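Long-range contacts in beta-glucuronidase (Dictyoglomus thermophilum, PDB 6XXW), which probably hydrolyses beta-D-glucuronides, as a family 2 glycoside hydrolase with beta-glucuronidase activity: residues K25-R30 against F273-M278; V95-H100 against N178-R184. All blocks are in the same frame, centred on the assembly; numbering follows the deposited sequence.

Contact 1 of 2, residues K25-R30 against F273-M278; sequences KESETR and FDIYRM
Arg30 takes hold of Asp274 side-on, NE giving to OD1 at 2.9 Å and NH2 to OD2 at 2.7 Å, each on the oxygen's syn lone pair. The guanidinium and carboxylate planes differ by only 6°, and both bonds are nearly straight. The anti lone pair of Asp274 OD1 receives the hydroxyl of Thr29 (OG1 to OD1, 2.7 Å), so two donors grip this one oxygen. The carboxylate reaches Thr29 and Arg30 because chi1 of Asp274 (-167°) sets CG opposite the backbone N. Tyr276 places CD1 over one face of the Arg30 guanidinium, 3.7 Å from NH1, while its hydroxyl bonds to the carbonyl of Tyr23.

Glu28 and Arg277 form a second salt bridge, this time end-on: NH1 meets OE1 at 2.8 Å and NH2 meets OE2 at 2.7 Å. The two planes are twisted 32° apart, and Ile275 CG2 lies against one face of the guanidinium. Between the bridges, Ser27 OG gives to Ile275 O at 2.9 Å and accepts from Thr29 N, an ST turn within the type I turn Ser27-Arg30. Lys25 NZ reaches Arg277 O at 2.8 Å from above the carbonyl plane.

Further out, the backbone of Ile196 bonds to both Arg30 NH2 and Asp274 OD2, Glu264 pairs with Arg277 NE, and Phe81 of a second subunit packs on Arg277. The contact thus lays the loop leading into strand 32-43 of the sugar-binding domain across strand 273-280, part of the immunoglobulin-like beta-sandwich domain typical of glycosyl hydrolase family 2.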
ATOM      1  N   LYS A  25     -16.342 -34.536 -22.919  1.00 24.34           N
ATOM      2  CA  LYS A  25     -15.812 -33.970 -24.157  1.00 29.73           C
ATOM      3  C   LYS A  25     -16.805 -34.212 -25.282  1.00 29.65           C
ATOM      4  O   LYS A  25     -17.308 -35.330 -25.436  1.00 24.76           O
ATOM      5  CB  LYS A  25     -14.463 -34.604 -24.532  1.00 28.58           C
ATOM      6  CG  LYS A  25     -13.338 -34.323 -23.557  1.00 28.41           C
ATOM      7  CD  LYS A  25     -11.981 -34.613 -24.185  1.00 33.51           C
ATOM      8  CE  LYS A  25     -11.901 -34.052 -25.599  1.00 33.42           C
ATOM      9  NZ  LYS A  25     -10.565 -34.256 -26.209  1.00 37.12           N
ATOM     10  N   GLU A  26     -17.067 -33.185 -26.080  1.00 26.01           N
ATOM     11  CA  GLU A  26     -17.959 -33.370 -27.214  1.00 25.30           C
ATOM     12  C   GLU A  26     -17.252 -34.143 -28.324  1.00 24.64           C
ATOM     13  O   GLU A  26     -16.030 -34.081 -28.480  1.00 24.06           O
ATOM     14  CB  GLU A  26     -18.453 -32.017 -27.735  1.00 23.94           C
ATOM     15  N   SER A  27     -18.036 -34.901 -29.085  1.00 22.25           N
ATOM     16  CA  SER A  27     -17.519 -35.582 -30.263  1.00 24.41           C
ATOM     17  C   SER A  27     -18.668 -35.793 -31.244  1.00 24.59           C
ATOM     18  O   SER A  27     -19.798 -35.346 -31.018  1.00 22.63           O
ATOM     19  CB  SER A  27     -16.862 -36.917 -29.891  1.00 24.42           C
ATOM     20  OG  SER A  27     -17.856 -37.896 -29.625  1.00 25.70           O
ATOM     21  N   GLU A  28     -18.365 -36.491 -32.343  1.00 21.14           N
ATOM     22  CA  GLU A  28     -19.400 -36.939 -33.268  1.00 27.05           C
ATOM     23  C   GLU A  28     -20.517 -37.699 -32.562  1.00 29.15           C
ATOM     24  O   GLU A  28     -21.626 -37.797 -33.096  1.00 26.83           O
ATOM     25  CB  GLU A  28     -18.777 -37.836 -34.352  1.00 27.20           C
ATOM     26  CG  GLU A  28     -17.731 -37.149 -35.218  1.00 25.09           C
ATOM     27  CD  GLU A  28     -16.315 -37.236 -34.661  1.00 26.75           C
ATOM     28  OE1 GLU A  28     -16.154 -37.306 -33.423  1.00 29.12           O
ATOM     29  OE2 GLU A  28     -15.358 -37.230 -35.465  1.00 28.59           O
ATOM     30  N   THR A  29     -20.251 -38.264 -31.388  1.00 23.08           N
ATOM     31  CA  THR A  29     -21.214 -39.133 -30.734  1.00 22.76           C
ATOM     32  C   THR A  29     -21.619 -38.662 -29.344  1.00 27.48           C
ATOM     33  O   THR A  29     -22.378 -39.366 -28.664  1.00 23.15           O
ATOM     34  CB  THR A  29     -20.648 -40.558 -30.662  1.00 24.70           C
ATOM     35  OG1 THR A  29     -19.541 -40.593 -29.751  1.00 24.22           O
ATOM     36  CG2 THR A  29     -20.149 -40.979 -32.038  1.00 24.23           C
ATOM     37  N   ARG A  30     -21.146 -37.497 -28.898  1.00 22.40           N
ATOM     38  CA  ARG A  30     -21.414 -37.033 -27.540  1.00 21.93           C
ATOM     39  C   ARG A  30     -21.686 -35.534 -27.535  1.00 22.30           C
ATOM     40  O   ARG A  30     -20.923 -34.767 -28.122  1.00 23.41           O
ATOM     41  CB  ARG A  30     -20.234 -37.340 -26.616  1.00 21.85           C
ATOM     42  CG  ARG A  30     -19.829 -38.810 -26.577  1.00 22.75           C
ATOM     43  CD  ARG A  30     -18.709 -39.037 -25.595  1.00 22.96           C
ATOM     44  NE  ARG A  30     -18.513 -40.462 -25.346  1.00 24.38           N
ATOM     45  CZ  ARG A  30     -18.072 -40.958 -24.199  1.00 20.68           C
ATOM     46  NH1 ARG A  30     -17.778 -40.139 -23.193  1.00 19.88           N
ATOM     47  NH2 ARG A  30     -17.914 -42.265 -24.074  1.00 22.78           N
ATOM     48  N   PHE A 273     -22.175 -46.573 -31.685  1.00 38.94           N
ATOM     49  CA  PHE A 273     -21.014 -45.934 -32.284  1.00 35.85           C
ATOM     50  C   PHE A 273     -20.593 -44.843 -31.314  1.00 25.93           C
ATOM     51  O   PHE A 273     -21.435 -44.044 -30.900  1.00 29.60           O
ATOM     52  CB  PHE A 273     -21.391 -45.374 -33.660  1.00 35.40           C
ATOM     53  CG  PHE A 273     -20.340 -44.514 -34.307  1.00 36.84           C
ATOM     54  CD1 PHE A 273     -19.073 -45.002 -34.552  1.00 37.19           C
ATOM     55  CD2 PHE A 273     -20.655 -43.229 -34.734  1.00 41.80           C
ATOM     56  CE1 PHE A 273     -18.118 -44.207 -35.166  1.00 35.32           C
ATOM     57  CE2 PHE A 273     -19.708 -42.428 -35.351  1.00 37.53           C
ATOM     58  CZ  PHE A 273     -18.438 -42.920 -35.571  1.00 40.93           C
ATOM     59  N   ASP A 274     -19.321 -44.826 -30.916  1.00 24.19           N
ATOM     60  CA  ASP A 274     -18.871 -43.858 -29.916  1.00 22.46           C
ATOM     61  C   ASP A 274     -17.431 -43.461 -30.206  1.00 24.65           C
ATOM     62  O   ASP A 274     -16.603 -44.311 -30.539  1.00 25.43           O
ATOM     63  CB  ASP A 274     -19.006 -44.441 -28.493  1.00 19.62           C
ATOM     64  CG  ASP A 274     -18.847 -43.385 -27.383  1.00 27.20           C
ATOM     65  OD1 ASP A 274     -19.165 -42.188 -27.610  1.00 23.31           O
ATOM     66  OD2 ASP A 274     -18.425 -43.772 -26.266  1.00 20.91           O
ATOM     67  N   ILE A 275     -17.131 -42.170 -30.065  1.00 21.13           N
ATOM     68  CA  ILE A 275     -15.778 -41.670 -30.269  1.00 21.99           C
ATOM     69  C   ILE A 275     -15.370 -40.822 -29.067  1.00 24.03           C
ATOM     70  O   ILE A 275     -16.119 -39.942 -28.636  1.00 23.38           O
ATOM     71  CB  ILE A 275     -15.659 -40.853 -31.570  1.00 22.35           C
ATOM     72  CG1 ILE A 275     -16.004 -41.727 -32.782  1.00 25.25           C
ATOM     73  CG2 ILE A 275     -14.260 -40.271 -31.703  1.00 25.10           C
ATOM     74  CD1 ILE A 275     -15.964 -40.982 -34.093  1.00 31.50           C
ATOM     75  N   TYR A 276     -14.184 -41.088 -28.533  1.00 20.50           N
ATOM     76  CA  TYR A 276     -13.589 -40.253 -27.495  1.00 21.76           C
ATOM     77  C   TYR A 276     -12.144 -39.988 -27.870  1.00 21.98           C
ATOM     78  O   TYR A 276     -11.441 -40.897 -28.328  1.00 24.33           O
ATOM     79  CB  TYR A 276     -13.665 -40.916 -26.110  1.00 22.09           C
ATOM     80  CG  TYR A 276     -13.357 -39.981 -24.940  1.00 23.35           C
ATOM     81  CD1 TYR A 276     -14.361 -39.251 -24.325  1.00 19.95           C
ATOM     82  CD2 TYR A 276     -12.063 -39.840 -24.462  1.00 22.82           C
ATOM     83  CE1 TYR A 276     -14.081 -38.394 -23.250  1.00 21.58           C
ATOM     84  CE2 TYR A 276     -11.769 -38.994 -23.397  1.00 24.18           C
ATOM     85  CZ  TYR A 276     -12.789 -38.277 -22.795  1.00 25.51           C
ATOM     86  OH  TYR A 276     -12.514 -37.430 -21.750  1.00 22.23           O
ATOM     87  N   ARG A 277     -11.700 -38.744 -27.666  1.00 19.51           N
ATOM     88  CA  ARG A 277     -10.350 -38.324 -28.017  1.00 23.13           C
ATOM     89  C   ARG A 277      -9.675 -37.683 -26.815  1.00 24.49           C
ATOM     90  O   ARG A 277     -10.328 -36.993 -26.022  1.00 23.70           O
ATOM     91  CB  ARG A 277     -10.349 -37.318 -29.190  1.00 24.10           C
ATOM     92  CG  ARG A 277     -10.972 -37.836 -30.462  1.00 27.48           C
ATOM     93  CD  ARG A 277     -10.860 -36.817 -31.590  1.00 29.21           C
ATOM     94  NE  ARG A 277     -11.351 -37.385 -32.835  1.00 28.02           N
ATOM     95  CZ  ARG A 277     -12.617 -37.348 -33.225  1.00 30.11           C
ATOM     96  NH1 ARG A 277     -13.530 -36.748 -32.471  1.00 27.42           N
ATOM     97  NH2 ARG A 277     -12.965 -37.907 -34.379  1.00 30.41           N
ATOM     98  N   MET A 278      -8.364 -37.898 -26.688  1.00 22.60           N
ATOM     99  CA  MET A 278      -7.607 -37.216 -25.650  1.00 23.21           C
ATOM    100  C   MET A 278      -6.172 -36.990 -26.104  1.00 21.88           C
ATOM    101  O   MET A 278      -5.557 -37.870 -26.712  1.00 22.80           O
ATOM    102  CB  MET A 278      -7.624 -38.007 -24.337  1.00 24.93           C
ATOM    103  CG  MET A 278      -6.923 -37.293 -23.198  1.00 24.50           C
ATOM    104  SD  MET A 278      -6.908 -38.319 -21.708  1.00 33.29           S
ATOM    105  CE  MET A 278      -5.902 -37.285 -20.633  1.00 31.27           C
TER
HETATM  106  O   HOH W   1     -15.853 -37.530 -26.853  1.00 32.29           O
HETATM  107  O   HOH W   2     -13.610 -35.178 -30.156  1.00 28.29           O

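Contact 2 of 2, residues V95-H100 against N178-R184; sequences VGAAAH and NYSGIHR
In the jelly-roll-like sugar-binding domain of this family 2 enzyme, Ala97-Ala99 and Gly181-His183 run antiparallel as two short, loosely bonded strands. His183 N gives to Ala97 O at 3.0 Å, and Ala99 N reaches Gly181 O over a longer 3.3 Å. Beyond them Ser180 OG donates to Ala99 O at 2.6 Å, almost straight down the carbonyl bond. A cis peptide then joins Ala99 to His100. The His100 ring meets Asn178 edge-on, NE2 to OD1 at 2.6 Å, with ring and amide only 2° from coplanar. Asn178 brings OD1 there with CG anti to its N (chi1 -171°), and its ND2 has a weak bond to Asn143 O. Without the imidazole of His100, as with an alanine here, Asn178 OD1 would probably lose its NE2 donor and the amide would be freer to turn.

At the other end the extended Arg184 chain runs alongside Ala97, CD 3.6 Å from CB, which lies over one face of the guanidinium. A water links NH1 to Gly96 O, Phe118 O also accepts from NH1, and NH2 pairs with Glu308.

The strand pair is buried in the domain's sheet: strand 134-142 packs on one side, Ile139 touching Val95 and Ile182, and Val141 touching Ala98, while strand 56-57 pairs with strand 181-183.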
ATOM      1  N   VAL A  95     -20.767 -33.206 -11.576  1.00 17.56           N
ATOM      2  CA  VAL A  95     -20.406 -32.064 -10.737  1.00 18.69           C
ATOM      3  C   VAL A  95     -18.894 -32.110 -10.566  1.00 19.04           C
ATOM      4  O   VAL A  95     -18.354 -33.100 -10.061  1.00 20.57           O
ATOM      5  CB  VAL A  95     -21.121 -32.091  -9.375  1.00 19.79           C
ATOM      6  CG1 VAL A  95     -20.692 -30.887  -8.520  1.00 22.80           C
ATOM      7  CG2 VAL A  95     -22.622 -32.111  -9.554  1.00 19.76           C
ATOM      8  N   GLY A  96     -18.212 -31.057 -11.015  1.00 21.55           N
ATOM      9  CA  GLY A  96     -16.762 -31.079 -11.000  1.00 20.92           C
ATOM     10  C   GLY A  96     -16.190 -31.139  -9.596  1.00 19.33           C
ATOM     11  O   GLY A  96     -15.205 -31.843  -9.350  1.00 21.39           O
ATOM     12  N   ALA A  97     -16.777 -30.382  -8.667  1.00 17.21           N
ATOM     13  CA  ALA A  97     -16.359 -30.389  -7.267  1.00 20.35           C
ATOM     14  C   ALA A  97     -17.349 -29.586  -6.435  1.00 21.96           C
ATOM     15  O   ALA A  97     -17.848 -28.551  -6.889  1.00 19.08           O
ATOM     16  CB  ALA A  97     -14.943 -29.811  -7.090  1.00 17.12           C
ATOM     17  N   ALA A  98     -17.624 -30.070  -5.221  1.00 19.20           N
ATOM     18  CA  ALA A  98     -18.450 -29.348  -4.250  1.00 21.95           C
ATOM     19  C   ALA A  98     -17.943 -29.664  -2.848  1.00 22.08           C
ATOM     20  O   ALA A  98     -17.906 -30.832  -2.453  1.00 20.94           O
ATOM     21  CB  ALA A  98     -19.929 -29.733  -4.390  1.00 18.65           C
ATOM     22  N   ALA A  99     -17.552 -28.644  -2.089  1.00 20.54           N
ATOM     23  CA  ALA A  99     -16.889 -28.840  -0.798  1.00 19.23           C
ATOM     24  C   ALA A  99     -17.897 -28.708   0.342  1.00 16.95           C
ATOM     25  O   ALA A  99     -18.452 -27.625   0.543  1.00 24.23           O
ATOM     26  CB  ALA A  99     -15.759 -27.817  -0.628  1.00 21.84           C
ATOM     27  N   HIS A 100     -18.115 -29.778   1.121  1.00 21.92           N
ATOM     28  CA  HIS A 100     -17.369 -31.035   1.113  1.00 22.59           C
ATOM     29  C   HIS A 100     -18.263 -32.278   0.957  1.00 22.66           C
ATOM     30  O   HIS A 100     -17.813 -33.294   0.430  1.00 28.74           O
ATOM     31  CB  HIS A 100     -16.555 -31.175   2.417  1.00 25.31           C
ATOM     32  CG  HIS A 100     -15.619 -30.032   2.658  1.00 22.21           C
ATOM     33  ND1 HIS A 100     -14.397 -29.927   2.032  1.00 25.44           N
ATOM     34  CD2 HIS A 100     -15.747 -28.923   3.425  1.00 20.37           C
ATOM     35  CE1 HIS A 100     -13.805 -28.806   2.410  1.00 23.37           C
ATOM     36  NE2 HIS A 100     -14.607 -28.174   3.250  1.00 24.75           N
ATOM     37  N   ASN A 178     -11.719 -22.364   4.598  1.00 15.32           N
ATOM     38  CA  ASN A 178     -12.705 -23.406   4.295  1.00 19.43           C
ATOM     39  C   ASN A 178     -13.800 -22.868   3.366  1.00 19.74           C
ATOM     40  O   ASN A 178     -14.987 -22.848   3.693  1.00 20.01           O
ATOM     41  CB  ASN A 178     -13.295 -23.949   5.593  1.00 17.42           C
ATOM     42  CG  ASN A 178     -14.174 -25.182   5.381  1.00 20.77           C
ATOM     43  OD1 ASN A 178     -13.834 -26.092   4.610  1.00 20.34           O
ATOM     44  ND2 ASN A 178     -15.311 -25.212   6.068  1.00 20.07           N
ATOM     45  N   TYR A 179     -13.373 -22.406   2.189  1.00 18.68           N
ATOM     46  CA  TYR A 179     -14.318 -21.988   1.153  1.00 17.23           C
ATOM     47  C   TYR A 179     -15.252 -23.139   0.790  1.00 20.32           C
ATOM     48  O   TYR A 179     -14.839 -24.304   0.740  1.00 19.40           O
ATOM     49  CB  TYR A 179     -13.577 -21.543  -0.105  1.00 15.71           C
ATOM     50  CG  TYR A 179     -13.081 -20.107  -0.129  1.00 15.11           C
ATOM     51  CD1 TYR A 179     -13.963 -19.031  -0.032  1.00 16.09           C
ATOM     52  CD2 TYR A 179     -11.716 -19.835  -0.289  1.00 16.46           C
ATOM     53  CE1 TYR A 179     -13.491 -17.710  -0.059  1.00 17.76           C
ATOM     54  CE2 TYR A 179     -11.238 -18.522  -0.331  1.00 16.77           C
ATOM     55  CZ  TYR A 179     -12.125 -17.473  -0.212  1.00 21.07           C
ATOM     56  OH  TYR A 179     -11.633 -16.194  -0.268  1.00 19.60           O
ATOM     57  N   SER A 180     -16.510 -22.807   0.498  1.00 17.92           N
ATOM     58  CA  SER A 180     -17.494 -23.814   0.151  1.00 17.78           C
ATOM     59  C   SER A 180     -18.358 -23.347  -1.011  1.00 16.79           C
ATOM     60  O   SER A 180     -18.423 -22.155  -1.341  1.00 17.62           O
ATOM     61  CB  SER A 180     -18.393 -24.168   1.344  1.00 17.54           C
ATOM     62  OG  SER A 180     -19.289 -25.225   0.976  1.00 30.03           O
ATOM     63  N   GLY A 181     -19.042 -24.312  -1.615  1.00 20.31           N
ATOM     64  CA  GLY A 181     -19.876 -24.075  -2.772  1.00 19.39           C
ATOM     65  C   GLY A 181     -19.558 -25.068  -3.862  1.00 20.86           C
ATOM     66  O   GLY A 181     -18.863 -26.067  -3.644  1.00 21.20           O
ATOM     67  N   ILE A 182     -20.078 -24.797  -5.059  1.00 17.41           N
ATOM     68  CA  ILE A 182     -19.811 -25.629  -6.228  1.00 18.67           C
ATOM     69  C   ILE A 182     -18.629 -24.997  -6.951  1.00 19.44           C
ATOM     70  O   ILE A 182     -18.779 -23.999  -7.661  1.00 18.46           O
ATOM     71  CB  ILE A 182     -21.029 -25.755  -7.146  1.00 18.38           C
ATOM     72  CG1 ILE A 182     -22.220 -26.357  -6.390  1.00 19.14           C
ATOM     73  CG2 ILE A 182     -20.683 -26.658  -8.345  1.00 17.58           C
ATOM     74  CD1 ILE A 182     -23.538 -26.246  -7.148  1.00 18.64           C
ATOM     75  N   HIS A 183     -17.452 -25.606  -6.802  1.00 15.64           N
ATOM     76  CA  HIS A 183     -16.193 -24.989  -7.200  1.00 19.40           C
ATOM     77  C   HIS A 183     -15.791 -25.301  -8.633  1.00 16.79           C
ATOM     78  O   HIS A 183     -14.916 -24.624  -9.179  1.00 18.56           O
ATOM     79  CB  HIS A 183     -15.084 -25.433  -6.241  1.00 23.00           C
ATOM     80  CG  HIS A 183     -15.223 -24.868  -4.859  1.00 16.42           C
ATOM     81  ND1 HIS A 183     -14.650 -25.454  -3.750  1.00 16.34           N
ATOM     82  CD2 HIS A 183     -15.844 -23.749  -4.414  1.00 18.86           C
ATOM     83  CE1 HIS A 183     -14.921 -24.727  -2.680  1.00 19.83           C
ATOM     84  NE2 HIS A 183     -15.638 -23.682  -3.057  1.00 17.07           N
ATOM     85  N   ARG A 184     -16.398 -26.296  -9.261  1.00 15.58           N
ATOM     86  CA  ARG A 184     -16.048 -26.664 -10.623  1.00 15.54           C
ATOM     87  C   ARG A 184     -17.336 -26.912 -11.399  1.00 18.69           C
ATOM     88  O   ARG A 184     -18.396 -27.117 -10.798  1.00 16.73           O
ATOM     89  CB  ARG A 184     -15.116 -27.890 -10.638  1.00 17.30           C
ATOM     90  CG  ARG A 184     -13.800 -27.600  -9.900  1.00 18.22           C
ATOM     91  CD  ARG A 184     -12.869 -28.790  -9.796  1.00 18.03           C
ATOM     92  NE  ARG A 184     -11.825 -28.520  -8.810  1.00 20.28           N
ATOM     93  CZ  ARG A 184     -11.145 -29.466  -8.168  1.00 22.46           C
ATOM     94  NH1 ARG A 184     -11.392 -30.748  -8.423  1.00 19.01           N
ATOM     95  NH2 ARG A 184     -10.213 -29.135  -7.283  1.00 18.62           N
TER
HETATM   96  O   HOH W   3     -12.844 -32.123 -10.717  1.00 29.06           O

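Overall arrangement
Contact 2 is nested along the chain inside the loop that contact 1 closes, yet the two do not touch: their centres lie about 27 Å apart and their nearest atoms about 12 Å. They serve different joins. Contact 1, about 26 Å from the centre of the chain, connects the N-terminal segment to the domain with strand 273-280, beside a second subunit. Contact 2, about 13 Å from that centre, faces the TIM barrel domain, which in this family carries the active site; the Tyr179 hydroxyl bonds to Asp60 and to Arg574 of the barrel, and its side chain lies about 4 Å from a bound Tris molecule, probably from the crystallisation liquor but consistent with a pocket.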